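Local atomic coordinates of niemann-Pick type C2 protein (Camponotus japonicus, PDB entry 3WEA), a protein that probably binds small hydrophobic ligands, carrying them in the cavity between the two beta-sheets of its ML-domain fold. Residues Ser34-Ser39 with Phe97-Ala102; Pro44-Lys49 with Phe114-Asp119. All coordinates share one frame; numbering follows the deposited sequence.

Contact 1 joins two neighbouring strands of the three-stranded antiparallel sheet, 35-44 and 91-98; contact 2 joins the loop between strands 35-44 and 52-59 to the turn that connects strands 107-115 and 121-131 of the other sheet. Strand 35-44 thus enters contact 1 and runs on to P44, where segment 44-49 begins; the two contact centres are about 27 Å apart, on opposite sides of the chain's centre. Each is partly buried. Chemistry follows place: contact 1 pairs backbone amides and packs buried I36, V38 and V99 with F97, burying 340 Å², whereas contact 2 buries 198 Å² and relies on one carboxylate, one water and a small valine-asparagine contact between loops.

Contact 1. Residues Ser34-Ser39 with Phe97-Ala102; sequences SEIHVS and FFVEKA
At the end of an antiparallel beta-strand pair in the three-stranded sheet of the ML-domain fold, where strand 35-44 lies in the middle and strand 91-98 at an edge, I36 and F97 form a hydrogen-bonded pair. I36 N donates to F97 O at 2.8 Å with an N-H...O angle of 168°. F97 N returns a bond to I36 O at 2.9 Å. The next pair, E35 with F98, is non-hydrogen-bonded; its CA atoms draw in to 4.7 Å, and E35 CA also makes a C-H...O contact with F97 O.

Alternation along the strands sorts the side chains. E35 and F98, both exposed, share one face, and CD1 of the F98 ring reaches S34 O obliquely at 3.9 Å. I36 and F97 share the other. The F97 CG sits between the backbone N and the carbonyl carbon (chi1 72°), which swings the ring under I36 of the adjacent strand. I36 CB then lies over one ring face in a CH-pi contact, 4.2 Å from the centroid and 23° off the normal, displaced toward the rim. V38 CG2 instead meets the ring edge in the ring plane, nearest CE1.

I18 of strand 11-18 touches both I36 and V38, extending this apolar group across the sheet, while I30 adds to it beside I36 and V99. Regular strand ends at F98, though a V99-E33 backbone bond continues the pairing; the buried V99 N lacks a partner. I36 CD1 touches two adjacent partners, F97 CZ at 3.6 Å and V99 CG2 at 3.7 Å.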
loop_
_atom_site.group_PDB
_atom_site.type_symbol
_atom_site.label_atom_id
_atom_site.label_comp_id
_atom_site.label_asym_id
_atom_site.label_seq_id
_atom_site.Cartn_x
_atom_site.Cartn_y
_atom_site.Cartn_z
ATOM N N SER A 34 -2.613 -17.112 -4.440
ATOM C CA SER A 34 -3.729 -16.982 -3.523
ATOM C C SER A 34 -4.169 -15.530 -3.485
ATOM O O SER A 34 -3.387 -14.628 -3.787
ATOM C CB SER A 34 -3.350 -17.472 -2.129
ATOM O OG SER A 34 -2.321 -16.678 -1.584
ATOM N N GLU A 35 -5.423 -15.315 -3.122
ATOM C CA GLU A 35 -5.953 -13.964 -3.017
ATOM C C GLU A 35 -5.526 -13.362 -1.692
ATOM O O GLU A 35 -5.743 -13.963 -0.639
ATOM C CB GLU A 35 -7.468 -13.981 -3.126
ATOM C CG GLU A 35 -7.978 -13.940 -4.562
ATOM C CD GLU A 35 -9.384 -13.398 -4.642
ATOM O OE1 GLU A 35 -10.093 -13.428 -3.613
ATOM O OE2 GLU A 35 -9.775 -12.928 -5.727
ATOM N N ILE A 36 -4.886 -12.202 -1.755
ATOM C CA ILE A 36 -4.481 -11.461 -0.553
ATOM C C ILE A 36 -5.367 -10.235 -0.442
ATOM O O ILE A 36 -5.552 -9.514 -1.419
ATOM C CB ILE A 36 -2.998 -11.034 -0.620
ATOM C CG1 ILE A 36 -2.114 -12.233 -0.974
ATOM C CG2 ILE A 36 -2.535 -10.422 0.699
ATOM C CD1 ILE A 36 -0.703 -11.842 -1.324
ATOM N N HIS A 37 -5.913 -10.018 0.752
ATOM C CA HIS A 37 -6.714 -8.847 1.058
ATOM C C HIS A 37 -5.879 -7.875 1.874
ATOM O O HIS A 37 -5.230 -8.264 2.856
ATOM C CB HIS A 37 -7.972 -9.227 1.843
ATOM C CG HIS A 37 -8.748 -10.347 1.226
ATOM N ND1 HIS A 37 -8.831 -10.533 -0.140
ATOM C CD2 HIS A 37 -9.468 -11.346 1.786
ATOM C CE1 HIS A 37 -9.566 -11.601 -0.392
ATOM N NE2 HIS A 37 -9.961 -12.114 0.758
ATOM N N VAL A 38 -5.879 -6.627 1.418
ATOM C CA VAL A 38 -5.192 -5.514 2.095
ATOM C C VAL A 38 -6.162 -4.404 2.489
ATOM O O VAL A 38 -7.067 -4.035 1.709
ATOM C CB VAL A 38 -4.075 -4.912 1.222
ATOM C CG1 VAL A 38 -3.466 -3.683 1.905
ATOM C CG2 VAL A 38 -2.994 -5.951 0.956
ATOM N N SER A 39 -5.984 -3.908 3.712
ATOM C CA SER A 39 -6.748 -2.788 4.271
ATOM C C SER A 39 -5.775 -1.758 4.822
ATOM O O SER A 39 -4.795 -2.126 5.482
ATOM C CB SER A 39 -7.633 -3.281 5.404
ATOM O OG SER A 39 -8.121 -2.182 6.126
ATOM N N PHE A 97 -5.544 -8.481 -4.129
ATOM C CA PHE A 97 -4.668 -8.855 -5.232
ATOM C C PHE A 97 -4.318 -10.338 -5.216
ATOM O O PHE A 97 -4.639 -11.072 -4.275
ATOM C CB PHE A 97 -3.443 -7.933 -5.358
ATOM C CG PHE A 97 -2.412 -8.108 -4.277
ATOM C CD1 PHE A 97 -2.605 -7.569 -3.009
ATOM C CD2 PHE A 97 -1.215 -8.770 -4.547
ATOM C CE1 PHE A 97 -1.639 -7.713 -2.023
ATOM C CE2 PHE A 97 -0.243 -8.918 -3.568
ATOM C CZ PHE A 97 -0.456 -8.387 -2.302
ATOM N N PHE A 98 -3.670 -10.766 -6.287
ATOM C CA PHE A 98 -3.420 -12.162 -6.539
ATOM C C PHE A 98 -2.002 -12.195 -7.036
ATOM O O PHE A 98 -1.690 -11.574 -8.055
ATOM C CB PHE A 98 -4.388 -12.650 -7.621
ATOM C CG PHE A 98 -4.209 -14.088 -8.012
ATOM C CD1 PHE A 98 -4.864 -15.100 -7.312
ATOM C CD2 PHE A 98 -3.416 -14.434 -9.105
ATOM C CE1 PHE A 98 -4.713 -16.428 -7.681
ATOM C CE2 PHE A 98 -3.257 -15.764 -9.474
ATOM C CZ PHE A 98 -3.906 -16.760 -8.762
ATOM N N VAL A 99 -1.133 -12.883 -6.306
ATOM C CA VAL A 99 0.257 -12.990 -6.710
ATOM C C VAL A 99 0.375 -14.093 -7.760
ATOM O O VAL A 99 -0.017 -15.243 -7.523
ATOM C CB VAL A 99 1.184 -13.248 -5.511
ATOM C CG1 VAL A 99 2.619 -13.458 -5.964
ATOM C CG2 VAL A 99 1.113 -12.068 -4.553
ATOM N N GLU A 100 0.904 -13.729 -8.923
ATOM C CA GLU A 100 0.999 -14.658 -10.051
ATOM C C GLU A 100 2.038 -15.748 -9.810
ATOM O O GLU A 100 3.060 -15.505 -9.168
ATOM C CB GLU A 100 1.294 -13.907 -11.355
ATOM C CG GLU A 100 1.203 -14.771 -12.614
ATOM C CD GLU A 100 -0.085 -15.580 -12.683
ATOM O OE1 GLU A 100 -1.129 -15.006 -13.061
ATOM O OE2 GLU A 100 -0.049 -16.789 -12.358
ATOM N N LYS A 101 1.753 -16.943 -10.327
ATOM C CA LYS A 101 2.670 -18.090 -10.318
ATOM C C LYS A 101 4.094 -17.730 -10.749
ATOM O O LYS A 101 5.066 -18.229 -10.177
ATOM C CB LYS A 101 2.117 -19.194 -11.231
ATOM C CG LYS A 101 2.822 -20.539 -11.139
ATOM C CD LYS A 101 1.998 -21.620 -11.827
ATOM C CE LYS A 101 2.449 -23.017 -11.425
ATOM N NZ LYS A 101 1.400 -24.031 -11.723
ATOM N N ALA A 102 4.200 -16.860 -11.752
ATOM C CA ALA A 102 5.488 -16.473 -12.330
ATOM C C ALA A 102 6.359 -15.610 -11.407
ATOM O O ALA A 102 7.569 -15.489 -11.635
ATOM C CB ALA A 102 5.278 -15.785 -13.674
#

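Contact 2. Residues Pro44-Lys49 with Phe114-Asp119; sequences PSVDVK and FRNEKD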
loop_
_atom_site.group_PDB
_atom_site.type_symbol
_atom_site.label_atom_id
_atom_site.label_comp_id
_atom_site.label_asym_id
_atom_site.label_seq_id
_atom_site.Cartn_x
_atom_site.Cartn_y
_atom_site.Cartn_z
ATOM N N PRO A 44 -5.704 12.068 5.305
ATOM C CA PRO A 44 -4.908 13.153 4.695
ATOM C C PRO A 44 -4.922 14.383 5.597
ATOM O O PRO A 44 -5.886 14.565 6.339
ATOM C CB PRO A 44 -5.650 13.414 3.378
ATOM C CG PRO A 44 -7.084 13.125 3.723
ATOM C CD PRO A 44 -7.028 11.936 4.684
ATOM N N SER A 45 -3.855 15.204 5.567
ATOM C CA SER A 45 -3.800 16.438 6.362
ATOM C C SER A 45 -4.248 17.657 5.538
ATOM O O SER A 45 -4.325 18.759 6.085
ATOM C CB SER A 45 -2.399 16.692 6.946
ATOM O OG SER A 45 -1.440 16.780 5.896
ATOM N N VAL A 46 -4.551 17.430 4.256
ATOM C CA VAL A 46 -5.120 18.437 3.317
ATOM C C VAL A 46 -6.287 17.794 2.542
ATOM O O VAL A 46 -6.366 16.576 2.447
ATOM C CB VAL A 46 -4.074 18.999 2.292
ATOM C CG1 VAL A 46 -2.916 19.684 2.998
ATOM C CG2 VAL A 46 -3.498 17.937 1.348
ATOM N N ASP A 47 -7.181 18.606 1.977
ATOM C CA ASP A 47 -8.148 18.106 1.038
ATOM C C ASP A 47 -7.313 17.563 -0.126
ATOM O O ASP A 47 -6.334 18.193 -0.547
ATOM C CB ASP A 47 -9.092 19.217 0.545
ATOM C CG ASP A 47 -10.106 19.670 1.613
ATOM O OD1 ASP A 47 -10.372 18.940 2.607
ATOM O OD2 ASP A 47 -10.665 20.773 1.425
ATOM N N VAL A 48 -7.659 16.368 -0.581
ATOM C CA VAL A 48 -6.976 15.738 -1.730
ATOM C C VAL A 48 -7.987 15.602 -2.872
ATOM O O VAL A 48 -9.099 15.060 -2.673
ATOM C CB VAL A 48 -6.453 14.337 -1.337
ATOM C CG1 VAL A 48 -6.067 13.516 -2.564
ATOM C CG2 VAL A 48 -5.303 14.466 -0.343
ATOM N N LYS A 49 -7.607 16.071 -4.066
ATOM C CA LYS A 49 -8.500 16.022 -5.226
ATOM C C LYS A 49 -8.446 14.692 -6.020
ATOM O O LYS A 49 -9.453 14.266 -6.610
ATOM C CB LYS A 49 -8.219 17.199 -6.187
ATOM C CG LYS A 49 -8.853 18.522 -5.805
ATOM C CD LYS A 49 -9.498 19.172 -7.035
ATOM C CE LYS A 49 -10.924 18.671 -7.280
ATOM N NZ LYS A 49 -11.196 18.376 -8.721
ATOM N N PHE A 114 0.684 6.426 -1.391
ATOM C CA PHE A 114 -0.437 7.168 -1.948
ATOM C C PHE A 114 0.001 8.601 -2.170
ATOM O O PHE A 114 0.552 9.268 -1.270
ATOM C CB PHE A 114 -1.666 7.163 -1.034
ATOM C CG PHE A 114 -2.537 5.941 -1.149
ATOM C CD1 PHE A 114 -2.201 4.864 -1.979
ATOM C CD2 PHE A 114 -3.731 5.884 -0.442
ATOM C CE1 PHE A 114 -3.027 3.753 -2.058
ATOM C CE2 PHE A 114 -4.564 4.770 -0.522
ATOM C CZ PHE A 114 -4.203 3.696 -1.328
ATOM N N ARG A 115 -0.288 9.108 -3.355
ATOM C CA ARG A 115 0.127 10.459 -3.670
ATOM C C ARG A 115 -1.061 11.276 -4.091
ATOM O O ARG A 115 -2.004 10.754 -4.664
ATOM C CB ARG A 115 1.221 10.465 -4.746
ATOM C CG ARG A 115 2.626 10.255 -4.187
ATOM C CD ARG A 115 3.659 10.246 -5.300
ATOM N NE ARG A 115 4.914 9.635 -4.884
ATOM C CZ ARG A 115 5.987 10.294 -4.455
ATOM N NH1 ARG A 115 6.005 11.616 -4.388
ATOM N NH2 ARG A 115 7.064 9.611 -4.088
ATOM N N ASN A 116 -1.029 12.570 -3.783
ATOM C CA ASN A 116 -2.112 13.437 -4.228
ATOM C C ASN A 116 -1.896 13.901 -5.682
ATOM O O ASN A 116 -1.009 13.371 -6.400
ATOM C CB ASN A 116 -2.396 14.574 -3.213
ATOM C CG ASN A 116 -1.296 15.657 -3.186
ATOM O OD1 ASN A 116 -0.319 15.616 -3.939
ATOM N ND2 ASN A 116 -1.461 16.612 -2.324
ATOM N N GLU A 117 -2.718 14.851 -6.111
ATOM C CA GLU A 117 -2.679 15.389 -7.466
ATOM C C GLU A 117 -1.447 16.259 -7.699
ATOM O O GLU A 117 -1.094 16.559 -8.848
ATOM C CB GLU A 117 -3.971 16.157 -7.769
ATOM C CG GLU A 117 -4.164 17.469 -7.012
ATOM C CD GLU A 117 -4.763 17.312 -5.625
ATOM O OE1 GLU A 117 -5.031 16.173 -5.193
ATOM O OE2 GLU A 117 -4.978 18.350 -4.959
ATOM N N LYS A 118 -0.792 16.655 -6.612
ATOM C CA LYS A 118 0.450 17.427 -6.676
ATOM C C LYS A 118 1.711 16.576 -6.546
ATOM O O LYS A 118 2.803 17.114 -6.351
ATOM C CB LYS A 118 0.450 18.517 -5.604
ATOM C CG LYS A 118 -0.656 19.538 -5.799
ATOM C CD LYS A 118 -0.998 20.209 -4.485
ATOM C CE LYS A 118 -2.206 21.104 -4.669
ATOM N NZ LYS A 118 -2.565 21.816 -3.412
ATOM N N ASP A 119 1.559 15.254 -6.622
ATOM C CA ASP A 119 2.676 14.318 -6.462
ATOM C C ASP A 119 3.312 14.364 -5.063
ATOM O O ASP A 119 4.476 14.019 -4.896
ATOM C CB ASP A 119 3.747 14.552 -7.544
ATOM C CG ASP A 119 4.660 13.373 -7.722
ATOM O OD1 ASP A 119 4.281 12.257 -7.317
ATOM O OD2 ASP A 119 5.762 13.559 -8.280
HETATM O O HOH W 1 -4.162 17.661 -2.197
#
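E117 and K49 join two loops at one end of the ML-domain beta-sandwich, with E117 in a type I beta turn, N116 to D119. K49 N donates to E117 OE1 at 2.8 Å; the N-H...O angle is 140°, and the donor stands 43° out of the carboxylate plane. The same oxygen also accepts from N50 N, so two successive amides of the 44-49 loop and its continuation share one acceptor. E117 bends at chi2 (-84°), which lays one face of its carboxylate against K49 CB, 3.5 Å from E117 CD; K49 N lies on that same face.

Beside this grip, V48 CG1 packs on N116 CB at 3.9 Å, and V48 itself rests on I122 and L85. A water spans the gap between the loops: it donates to D47 O at 2.8 Å and to E117 OE2 at 3.0 Å, and accepts a weak bond from N116 ND2. Both carboxylate oxygens of E117 are therefore engaged with the 44-49 loop, one directly and one through water.

Further out, N116 holds the turn's shape. Its OD1 takes the amides of K118, forming an Asx turn, and of E120, while D119 N bonds N116 O. On the far side of the turn, R115 NH1 donates to D119 O at 2.9 Å.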